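Local coordinates for protein fimbrium subunit Fim1C (PDB 4QB7) that probably forms part of the tip of the fimbrium, a surface filament through which the bacterium adheres to surfaces and builds biofilms, at residues A[94-99]-A[122-127]; A[138-143]-A[213-218]; A[174-179]-A[287-292]. All coordinates share one frame; numbering follows the deposited sequence.

In the fold
Each contact brings residues on or next to strands of one sheet against those of another, mostly through apolar side chains. Contacts 1 and 2 are neighbours, their centres about 7 Å apart: strands 90-97 and 141-143 lie side by side in the large mixed sheet, with a probable hydrogen bond from Asp143 N to Ala95 O (2.8 Å), and both contacts reach across to the small sheet that holds strands 123-127 and 214-217. Contact 3 is remote, its centre about 36 Å from that of contact 1 and about 31 Å from that of contact 2. Strand 159-178 connects the two regions, pairing with 141-143 at one end and supplying residues 174-178 at the other. The bound sulfates probably came from the crystallisation liquor.

Contact 1: A[94-99]-A[122-127]; sequences FAYAPY and PTITFE. With SO4 (sulfate ion), chain P.
One face of the Phe94 ring is covered by Pro122, whose CD sits 3.5 Å above the ring plane, offset toward the rim, in a CH-pi contact 3.8 Å from the ring centroid. The Tyr96 ring meets Ile124 CD1 obliquely instead. At the edge of the Tyr99 ring, in its plane, lies O1 of a sulfate, probably from the crystallisation liquor, which accepts a hydrogen bond from Tyr99 OH. Both pairs across the contact belong to two facing beta sheets, as in a beta sandwich: strand 90-97 lies in the mixed sheet, and Pro122 leads into strand 123-127 of the smaller antiparallel one. The touching parts run 12° apart. No hydrogen bond joins the segments, so these two meet through side chains alone. Proline suits its place because its compact, rigid ring presents CH groups, CD foremost, to the aromatic face; Phe43 and Tyr45 also pack on it. The phenol of Tyr96 carries its hydroxyl away from the isoleucine, to Asn66 OD1 and Glu100 N. Tyr96 CG stands between the backbone N and the carbonyl carbon (chi1 77°), and the ring swings past the isoleucine, leaving Tyr96 CB as the atom nearest to Ile124 CD1, at 3.7 Å.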
loop_
_atom_site.group_PDB
_atom_site.type_symbol
_atom_site.label_atom_id
_atom_site.label_comp_id
_atom_site.label_asym_id
_atom_site.label_seq_id
_atom_site.Cartn_x
_atom_site.Cartn_y
_atom_site.Cartn_z
ATOM N N PHE A 94 2.459 -12.711 16.192
ATOM C CA PHE A 94 2.643 -11.921 14.971
ATOM C C PHE A 94 1.370 -12.081 14.162
ATOM O O PHE A 94 0.686 -13.101 14.294
ATOM C CB PHE A 94 3.882 -12.365 14.158
ATOM C CG PHE A 94 5.180 -12.293 14.916
ATOM C CD1 PHE A 94 5.879 -11.093 15.019
ATOM C CD2 PHE A 94 5.701 -13.421 15.541
ATOM C CE1 PHE A 94 7.079 -11.030 15.732
ATOM C CE2 PHE A 94 6.912 -13.359 16.240
ATOM C CZ PHE A 94 7.578 -12.161 16.348
ATOM N N ALA A 95 1.049 -11.107 13.325
ATOM C CA ALA A 95 -0.150 -11.190 12.502
ATOM C C ALA A 95 0.048 -10.411 11.215
ATOM O O ALA A 95 0.859 -9.488 11.187
ATOM C CB ALA A 95 -1.349 -10.651 13.264
ATOM N N TYR A 96 -0.691 -10.785 10.161
ATOM C CA TYR A 96 -0.696 -10.096 8.862
ATOM C C TYR A 96 -2.133 -10.109 8.304
ATOM O O TYR A 96 -2.984 -10.899 8.733
ATOM C CB TYR A 96 0.309 -10.747 7.855
ATOM C CG TYR A 96 -0.211 -12.037 7.263
ATOM C CD1 TYR A 96 -0.157 -13.226 7.983
ATOM C CD2 TYR A 96 -0.880 -12.045 6.036
ATOM C CE1 TYR A 96 -0.758 -14.388 7.508
ATOM C CE2 TYR A 96 -1.513 -13.195 5.565
ATOM C CZ TYR A 96 -1.451 -14.363 6.310
ATOM O OH TYR A 96 -2.024 -15.516 5.843
ATOM N N ALA A 97 -2.385 -9.261 7.326
ATOM C CA ALA A 97 -3.677 -9.204 6.644
ATOM C C ALA A 97 -3.490 -8.576 5.264
ATOM O O ALA A 97 -2.541 -7.803 5.077
ATOM C CB ALA A 97 -4.721 -8.456 7.462
ATOM N N PRO A 98 -4.333 -8.949 4.264
ATOM C CA PRO A 98 -5.485 -9.877 4.338
ATOM C C PRO A 98 -4.992 -11.314 4.440
ATOM O O PRO A 98 -3.880 -11.602 4.011
ATOM C CB PRO A 98 -6.234 -9.594 3.028
ATOM C CG PRO A 98 -5.163 -9.172 2.083
ATOM C CD PRO A 98 -4.183 -8.394 2.906
ATOM N N TYR A 99 -5.790 -12.200 5.035
ATOM C CA TYR A 99 -5.407 -13.599 5.208
ATOM C C TYR A 99 -5.169 -14.330 3.869
ATOM O O TYR A 99 -5.932 -14.156 2.924
ATOM C CB TYR A 99 -6.486 -14.306 6.009
ATOM C CG TYR A 99 -6.273 -15.791 6.184
ATOM C CD1 TYR A 99 -5.429 -16.282 7.177
ATOM C CD2 TYR A 99 -6.983 -16.713 5.415
ATOM C CE1 TYR A 99 -5.230 -17.650 7.342
ATOM C CE2 TYR A 99 -6.829 -18.083 5.606
ATOM C CZ TYR A 99 -5.937 -18.547 6.558
ATOM O OH TYR A 99 -5.786 -19.898 6.750
ATOM N N PRO A 122 8.728 -14.579 11.827
ATOM C CA PRO A 122 8.387 -15.013 10.458
ATOM C C PRO A 122 8.754 -13.993 9.361
ATOM O O PRO A 122 9.301 -12.902 9.631
ATOM C CB PRO A 122 6.875 -15.243 10.547
ATOM C CG PRO A 122 6.416 -14.281 11.587
ATOM C CD PRO A 122 7.518 -14.240 12.605
ATOM N N THR A 123 8.501 -14.388 8.093
ATOM C CA THR A 123 8.713 -13.548 6.905
ATOM C C THR A 123 7.534 -13.740 5.956
ATOM O O THR A 123 6.775 -14.716 6.091
ATOM C CB THR A 123 10.072 -13.790 6.171
ATOM O OG1 THR A 123 10.106 -15.069 5.531
ATOM C CG2 THR A 123 11.277 -13.619 7.058
ATOM N N ILE A 124 7.374 -12.779 5.025
ATOM C CA ILE A 124 6.392 -12.742 3.957
ATOM C C ILE A 124 7.100 -12.370 2.671
ATOM O O ILE A 124 7.788 -11.348 2.634
ATOM C CB ILE A 124 5.251 -11.737 4.246
ATOM C CG1 ILE A 124 4.246 -12.272 5.280
ATOM C CG2 ILE A 124 4.539 -11.287 2.949
ATOM C CD1 ILE A 124 3.288 -11.219 5.756
ATOM N N THR A 125 6.940 -13.199 1.623
ATOM C CA THR A 125 7.368 -12.892 0.268
ATOM C C THR A 125 6.105 -12.352 -0.408
ATOM O O THR A 125 5.074 -13.046 -0.464
ATOM C CB THR A 125 7.998 -14.084 -0.425
ATOM O OG1 THR A 125 9.154 -14.454 0.313
ATOM C CG2 THR A 125 8.383 -13.770 -1.884
ATOM N N PHE A 126 6.172 -11.093 -0.854
ATOM C CA PHE A 126 5.020 -10.416 -1.410
ATOM C C PHE A 126 5.270 -9.893 -2.835
ATOM O O PHE A 126 6.319 -9.306 -3.119
ATOM C CB PHE A 126 4.650 -9.267 -0.463
ATOM C CG PHE A 126 3.458 -8.415 -0.843
ATOM C CD1 PHE A 126 2.161 -8.883 -0.661
ATOM C CD2 PHE A 126 3.633 -7.117 -1.308
ATOM C CE1 PHE A 126 1.066 -8.094 -1.006
ATOM C CE2 PHE A 126 2.535 -6.327 -1.638
ATOM C CZ PHE A 126 1.259 -6.820 -1.487
ATOM N N GLU A 127 4.281 -10.127 -3.723
ATOM C CA GLU A 127 4.251 -9.664 -5.113
ATOM C C GLU A 127 3.108 -8.677 -5.284
ATOM O O GLU A 127 2.013 -8.901 -4.769
ATOM C CB GLU A 127 4.111 -10.825 -6.109
ATOM C CG GLU A 127 4.545 -10.434 -7.513
ATOM C CD GLU A 127 4.143 -11.320 -8.678
ATOM O OE1 GLU A 127 3.824 -12.512 -8.465
ATOM O OE2 GLU A 127 4.166 -10.813 -9.822
HETATM S S SO4 P . -8.284 -21.965 5.667
HETATM O O1 SO4 P . -6.823 -21.981 5.771
HETATM O O2 SO4 P . -8.917 -21.809 7.002
HETATM O O3 SO4 P . -8.730 -20.865 4.811
HETATM O O4 SO4 P . -8.689 -23.227 5.045
#

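Contact 2: A[138-143]-A[213-218]; sequences IDLVTD and DTWEAI. With SO4 (sulfate ion), chain Q.
Leu140, just ahead of strand 141-143, and Trp215 make a small apolar contact between two sheets, and beside it a water joins Thr142 to Asp213. The contact is buried near the middle of the chain: residues 141-143 form a strand of the mixed sheet, whereas residues 214-217 belong to the small antiparallel sheet facing it. The two layers pack as in a beta sandwich, without a direct hydrogen bond across the segments. Leu140 holds its CG anti to the backbone N (chi1 -180°), which extends the branch toward the other sheet; its CD2 then meets the six-membered part of the indole, 3.8 Å from Trp215 CH2, at an oblique approach. Phe126 of strand 123-127 touches both side chains and completes the apolar cluster. A tryptophan suits this place because it reaches across to the facing layer with a broad apolar surface yet still has a polar NE1, which is bonded to the backbone O of Val167, while Tyr208 meets the indole edge-to-face.

At the polar end, Thr142 OG1 and Asp213 OD1 are too far apart to bond, at 4.5 Å, and a water bridges them. It lies 2.9 Å from Thr142 OG1 and donates to Asp213 OD1 over 3.1 Å. Both side-chain oxygens also bond to Tyr208 OH, and OD1 forms a salt bridge with Lys321. Asp213 and Thr214 both face Lys209 in a G1 beta bulge. Farther along, Ala217 N makes weak hydrogen bonds to O4 and O2 of a sulfate, probably from the crystallisation liquor, which Tyr203 OH also bonds. The chemistry is thus divided: leucine and tryptophan give the layers an apolar contact, whereas lysine, tyrosine and water together probably offset the cost of placing the carboxylate's charge at the interface.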
loop_
_atom_site.group_PDB
_atom_site.type_symbol
_atom_site.label_atom_id
_atom_site.label_comp_id
_atom_site.label_asym_id
_atom_site.label_seq_id
_atom_site.Cartn_x
_atom_site.Cartn_y
_atom_site.Cartn_z
ATOM N N ILE A 138 -3.182 -5.158 -3.066
ATOM C CA ILE A 138 -3.373 -5.528 -1.679
ATOM C C ILE A 138 -2.766 -4.472 -0.753
ATOM O O ILE A 138 -1.633 -4.038 -0.960
ATOM C CB ILE A 138 -2.729 -6.927 -1.472
ATOM C CG1 ILE A 138 -3.356 -8.031 -2.381
ATOM C CG2 ILE A 138 -2.641 -7.329 -0.003
ATOM C CD1 ILE A 138 -4.858 -8.198 -2.352
ATOM N N ASP A 139 -3.528 -4.059 0.271
ATOM C CA ASP A 139 -3.037 -3.154 1.316
ATOM C C ASP A 139 -2.544 -4.076 2.442
ATOM O O ASP A 139 -3.313 -4.432 3.343
ATOM C CB ASP A 139 -4.137 -2.167 1.755
ATOM C CG ASP A 139 -3.793 -1.256 2.920
ATOM O OD1 ASP A 139 -2.584 -1.131 3.244
ATOM O OD2 ASP A 139 -4.741 -0.660 3.516
ATOM N N LEU A 140 -1.277 -4.548 2.315
ATOM C CA LEU A 140 -0.646 -5.475 3.244
ATOM C C LEU A 140 -0.379 -4.797 4.568
ATOM O O LEU A 140 0.355 -3.808 4.627
ATOM C CB LEU A 140 0.660 -6.058 2.660
ATOM C CG LEU A 140 1.426 -7.064 3.549
ATOM C CD1 LEU A 140 0.672 -8.376 3.691
ATOM C CD2 LEU A 140 2.842 -7.272 3.053
ATOM N N VAL A 141 -0.977 -5.345 5.637
ATOM C CA VAL A 141 -0.804 -4.833 6.990
ATOM C C VAL A 141 -0.157 -5.913 7.834
ATOM O O VAL A 141 -0.367 -7.105 7.599
ATOM C CB VAL A 141 -2.104 -4.269 7.645
ATOM C CG1 VAL A 141 -2.657 -3.087 6.880
ATOM C CG2 VAL A 141 -3.168 -5.331 7.839
ATOM N N THR A 142 0.677 -5.517 8.783
ATOM C CA THR A 142 1.307 -6.502 9.662
ATOM C C THR A 142 1.300 -6.007 11.077
ATOM O O THR A 142 1.107 -4.821 11.339
ATOM C CB THR A 142 2.747 -6.869 9.266
ATOM O OG1 THR A 142 3.618 -5.803 9.678
ATOM C CG2 THR A 142 2.897 -7.207 7.798
ATOM N N ASP A 143 1.556 -6.929 11.981
ATOM C CA ASP A 143 1.665 -6.660 13.385
ATOM C C ASP A 143 2.849 -7.432 13.953
ATOM O O ASP A 143 2.828 -8.658 13.985
ATOM C CB ASP A 143 0.364 -7.020 14.108
ATOM C CG ASP A 143 0.376 -6.633 15.567
ATOM O OD1 ASP A 143 1.435 -6.175 16.051
ATOM O OD2 ASP A 143 -0.654 -6.819 16.232
ATOM N N ASP A 213 10.727 -5.258 11.097
ATOM C CA ASP A 213 9.711 -4.522 10.357
ATOM C C ASP A 213 10.336 -3.769 9.130
ATOM O O ASP A 213 10.184 -2.558 8.964
ATOM C CB ASP A 213 8.950 -3.586 11.324
ATOM C CG ASP A 213 7.927 -2.648 10.730
ATOM O OD1 ASP A 213 7.166 -3.084 9.849
ATOM O OD2 ASP A 213 7.894 -1.475 11.148
ATOM N N THR A 214 11.069 -4.510 8.294
ATOM C CA THR A 214 11.705 -3.980 7.098
ATOM C C THR A 214 11.559 -4.950 5.949
ATOM O O THR A 214 11.397 -6.160 6.148
ATOM C CB THR A 214 13.223 -3.655 7.290
ATOM O OG1 THR A 214 13.960 -4.845 7.481
ATOM C CG2 THR A 214 13.518 -2.658 8.386
ATOM N N TRP A 215 11.648 -4.390 4.733
ATOM C CA TRP A 215 11.656 -5.055 3.441
ATOM C C TRP A 215 13.081 -5.229 2.938
ATOM O O TRP A 215 13.933 -4.341 3.096
ATOM C CB TRP A 215 10.888 -4.210 2.413
ATOM C CG TRP A 215 9.410 -4.193 2.598
ATOM C CD1 TRP A 215 8.675 -3.233 3.222
ATOM C CD2 TRP A 215 8.474 -5.176 2.125
ATOM N NE1 TRP A 215 7.335 -3.538 3.140
ATOM C CE2 TRP A 215 7.185 -4.731 2.482
ATOM C CE3 TRP A 215 8.600 -6.379 1.412
ATOM C CZ2 TRP A 215 6.031 -5.436 2.136
ATOM C CZ3 TRP A 215 7.453 -7.082 1.077
ATOM C CH2 TRP A 215 6.191 -6.615 1.445
ATOM N N GLU A 216 13.322 -6.350 2.277
ATOM C CA GLU A 216 14.583 -6.630 1.613
ATOM C C GLU A 216 14.275 -7.295 0.247
ATOM O O GLU A 216 13.137 -7.693 0.010
ATOM C CB GLU A 216 15.519 -7.450 2.499
ATOM C CG GLU A 216 14.962 -8.787 2.936
ATOM C CD GLU A 216 16.009 -9.740 3.470
ATOM O OE1 GLU A 216 16.875 -9.285 4.249
ATOM O OE2 GLU A 216 15.976 -10.936 3.098
ATOM N N ALA A 217 15.261 -7.367 -0.659
ATOM C CA ALA A 217 15.076 -7.967 -1.983
ATOM C C ALA A 217 14.875 -9.462 -1.885
ATOM O O ALA A 217 15.310 -10.075 -0.903
ATOM C CB ALA A 217 16.283 -7.683 -2.857
ATOM N N ILE A 218 14.269 -10.067 -2.929
ATOM C CA ILE A 218 14.156 -11.524 -2.972
ATOM C C ILE A 218 15.566 -12.087 -3.323
ATOM O O ILE A 218 16.400 -11.375 -3.882
ATOM C CB ILE A 218 13.011 -12.089 -3.866
ATOM C CG1 ILE A 218 13.082 -11.627 -5.305
ATOM C CG2 ILE A 218 11.653 -11.827 -3.262
ATOM C CD1 ILE A 218 12.632 -12.686 -6.278
HETATM S S SO4 Q . 17.883 -4.803 0.231
HETATM O O1 SO4 Q . 18.736 -3.672 -0.173
HETATM O O2 SO4 Q . 18.405 -6.068 -0.309
HETATM O O3 SO4 Q . 17.846 -4.873 1.696
HETATM O O4 SO4 Q . 16.534 -4.560 -0.267
HETATM O O HOH W 1 4.383 -3.472 11.213
#

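Contact 3: A[174-179]-A[287-292]; sequences IKVKPD and LKINYD. With SO4 (sulfate ion), chain B; SO4 (sulfate ion), chain K; SO4 (sulfate ion), chain J.
With CG1 of Ile174 anti to the carbonyl carbon (chi1 -58°) and CG of Leu287 placed likewise (chi1 -62°), the two side chains reach toward each other tip to tip, Ile174 CD1 ending 4.1 Å from Leu287 CD2. Two residues along each strand the approach recurs. Ile289 has its CG1 anti to the backbone N (chi1 -163°) and extends CD1 to within 4.2 Å of Val176 CG2. Beta-branched isoleucine and valine suit extended strands, and Ile174, Leu287 and Ile289 are long enough for methyl ends to meet, though Ile174 CA and Leu287 CA are 10.0 Å apart. Leu193 and Leu329 also pack on Ile174, and Ile331 on Val176, enclosing the methyl groups in a wider hydrocarbon layer.

Lys177 and Asn290 point away from this layer, each to a sulfate. Lys177 runs out as an extended chain, its NZ donating to O4 of one sulfate over 2.9 Å. A serine in its place would be too short to reach, and would probably leave that sulfate oxygen without its ammonium partner and weaken the hold on the anion. Asn290 ND2 donates to O3 of a second sulfate at 2.7 Å and more weakly to O2, while its OD1 accepts from the backbone N of Asn309. Tyr291 is buried, packed on Ile307 and Lys310, but its OH donates to O4 of a third sulfate, at 2.7 Å, in the ring plane at its edge. All three anions probably derive from the crystallisation liquor. Aliphatic residues meeting between strands of two different sheets (159-178 in the mixed sheet, 286-296 in an antiparallel one) are typical of a beta sandwich, consistent with the Transthyretin clan, to which the fimbrillin-like family belongs.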
loop_
_atom_site.group_PDB
_atom_site.type_symbol
_atom_site.label_atom_id
_atom_site.label_comp_id
_atom_site.label_asym_id
_atom_site.label_seq_id
_atom_site.Cartn_x
_atom_site.Cartn_y
_atom_site.Cartn_z
ATOM N N ILE A 174 -2.801 11.793 -7.378
ATOM C CA ILE A 174 -2.008 12.604 -8.289
ATOM C C ILE A 174 -2.999 13.670 -8.750
ATOM O O ILE A 174 -4.027 13.341 -9.346
ATOM C CB ILE A 174 -1.306 11.826 -9.412
ATOM C CG1 ILE A 174 -0.375 10.765 -8.810
ATOM C CG2 ILE A 174 -0.517 12.808 -10.277
ATOM C CD1 ILE A 174 0.124 9.743 -9.715
ATOM N N LYS A 175 -2.762 14.922 -8.314
ATOM C CA LYS A 175 -3.585 16.093 -8.578
ATOM C C LYS A 175 -2.875 17.016 -9.574
ATOM O O LYS A 175 -1.658 17.162 -9.488
ATOM C CB LYS A 175 -3.838 16.825 -7.257
ATOM C CG LYS A 175 -4.755 16.116 -6.263
ATOM C CD LYS A 175 -5.038 17.042 -5.119
ATOM C CE LYS A 175 -6.006 16.488 -4.108
ATOM N NZ LYS A 175 -5.844 17.173 -2.796
ATOM N N VAL A 176 -3.606 17.641 -10.522
ATOM C CA VAL A 176 -3.000 18.525 -11.537
ATOM C C VAL A 176 -3.680 19.895 -11.590
ATOM O O VAL A 176 -4.886 19.987 -11.411
ATOM C CB VAL A 176 -2.996 17.889 -12.957
ATOM C CG1 VAL A 176 -2.088 18.663 -13.897
ATOM C CG2 VAL A 176 -2.580 16.416 -12.930
ATOM N N LYS A 177 -2.911 20.960 -11.874
ATOM C CA LYS A 177 -3.468 22.306 -12.069
ATOM C C LYS A 177 -2.556 23.154 -12.957
ATOM O O LYS A 177 -1.339 22.977 -12.885
ATOM C CB LYS A 177 -3.704 23.031 -10.732
ATOM C CG LYS A 177 -2.467 23.162 -9.874
ATOM C CD LYS A 177 -2.642 24.092 -8.734
ATOM C CE LYS A 177 -1.437 23.990 -7.835
ATOM N NZ LYS A 177 -1.651 24.702 -6.551
ATOM N N PRO A 178 -3.088 24.130 -13.733
ATOM C CA PRO A 178 -2.192 25.065 -14.439
ATOM C C PRO A 178 -1.623 26.088 -13.433
ATOM O O PRO A 178 -2.145 26.171 -12.305
ATOM C CB PRO A 178 -3.130 25.721 -15.447
ATOM C CG PRO A 178 -4.450 25.758 -14.746
ATOM C CD PRO A 178 -4.510 24.503 -13.927
ATOM N N ASP A 179 -0.553 26.851 -13.797
ATOM C CA ASP A 179 0.034 27.825 -12.847
ATOM C C ASP A 179 -0.726 29.166 -12.846
ATOM O O ASP A 179 -0.523 29.984 -11.955
ATOM C CB ASP A 179 1.550 28.054 -13.089
ATOM C CG ASP A 179 1.932 28.650 -14.433
ATOM O OD1 ASP A 179 1.205 28.400 -15.426
ATOM O OD2 ASP A 179 3.003 29.297 -14.514
ATOM N N LEU A 287 6.967 10.097 -13.590
ATOM C CA LEU A 287 5.648 9.975 -14.194
ATOM C C LEU A 287 5.741 10.375 -15.675
ATOM O O LEU A 287 6.557 11.218 -16.014
ATOM C CB LEU A 287 4.605 10.867 -13.480
ATOM C CG LEU A 287 4.292 10.610 -12.008
ATOM C CD1 LEU A 287 3.336 11.676 -11.498
ATOM C CD2 LEU A 287 3.677 9.250 -11.785
ATOM N N LYS A 288 4.927 9.773 -16.544
ATOM C CA LYS A 288 4.791 10.109 -17.968
ATOM C C LYS A 288 3.338 10.538 -18.127
ATOM O O LYS A 288 2.438 9.732 -17.883
ATOM C CB LYS A 288 5.176 8.932 -18.895
ATOM C CG LYS A 288 6.635 8.464 -18.813
ATOM C CD LYS A 288 7.635 9.540 -19.232
ATOM C CE LYS A 288 9.009 8.984 -19.441
ATOM N NZ LYS A 288 9.140 8.383 -20.784
ATOM N N ILE A 289 3.096 11.829 -18.394
ATOM C CA ILE A 289 1.738 12.358 -18.457
ATOM C C ILE A 289 1.371 12.790 -19.874
ATOM O O ILE A 289 2.241 13.214 -20.662
ATOM C CB ILE A 289 1.559 13.501 -17.426
ATOM C CG1 ILE A 289 0.061 13.800 -17.157
ATOM C CG2 ILE A 289 2.385 14.742 -17.786
ATOM C CD1 ILE A 289 -0.254 14.700 -15.956
ATOM N N ASN A 290 0.059 12.635 -20.197
ATOM C CA ASN A 290 -0.569 13.019 -21.475
ATOM C C ASN A 290 -1.684 14.000 -21.182
ATOM O O ASN A 290 -2.499 13.739 -20.306
ATOM C CB ASN A 290 -1.134 11.791 -22.191
ATOM C CG ASN A 290 -0.138 10.772 -22.644
ATOM O OD1 ASN A 290 1.050 10.814 -22.323
ATOM N ND2 ASN A 290 -0.604 9.835 -23.451
ATOM N N TYR A 291 -1.719 15.126 -21.852
ATOM C CA TYR A 291 -2.753 16.132 -21.601
ATOM C C TYR A 291 -3.000 16.969 -22.845
ATOM O O TYR A 291 -2.136 17.071 -23.720
ATOM C CB TYR A 291 -2.433 17.032 -20.376
ATOM C CG TYR A 291 -1.123 17.776 -20.450
ATOM C CD1 TYR A 291 0.076 17.147 -20.130
ATOM C CD2 TYR A 291 -1.082 19.125 -20.799
ATOM C CE1 TYR A 291 1.289 17.835 -20.173
ATOM C CE2 TYR A 291 0.128 19.821 -20.860
ATOM C CZ TYR A 291 1.312 19.170 -20.542
ATOM O OH TYR A 291 2.513 19.828 -20.578
ATOM N N ASP A 292 -4.223 17.519 -22.932
ATOM C CA ASP A 292 -4.718 18.348 -24.034
ATOM C C ASP A 292 -5.079 19.716 -23.534
ATOM O O ASP A 292 -5.753 19.824 -22.510
ATOM C CB ASP A 292 -5.953 17.672 -24.661
ATOM C CG ASP A 292 -5.684 16.304 -25.274
ATOM O OD1 ASP A 292 -4.537 16.064 -25.716
ATOM O OD2 ASP A 292 -6.634 15.486 -25.351
HETATM S S SO4 B . -3.536 22.368 -4.136
HETATM O O1 SO4 B . -4.540 23.054 -3.328
HETATM O O2 SO4 B . -2.185 22.572 -3.591
HETATM O O3 SO4 B . -3.840 20.930 -4.146
HETATM O O4 SO4 B . -3.629 22.949 -5.471
HETATM S S SO4 K . -3.934 9.610 -24.475
HETATM O O1 SO4 K . -4.380 10.939 -24.691
HETATM O O2 SO4 K . -2.972 9.305 -25.511
HETATM O O3 SO4 K . -3.286 9.579 -23.199
HETATM O O4 SO4 K . -5.093 8.672 -24.504
HETATM S S SO4 J . 2.878 23.445 -21.318
HETATM O O1 SO4 J . 1.891 24.479 -21.004
HETATM O O2 SO4 J . 3.713 23.930 -22.421
HETATM O O3 SO4 J . 3.695 23.133 -20.133
HETATM O O4 SO4 J . 2.209 22.230 -21.740
#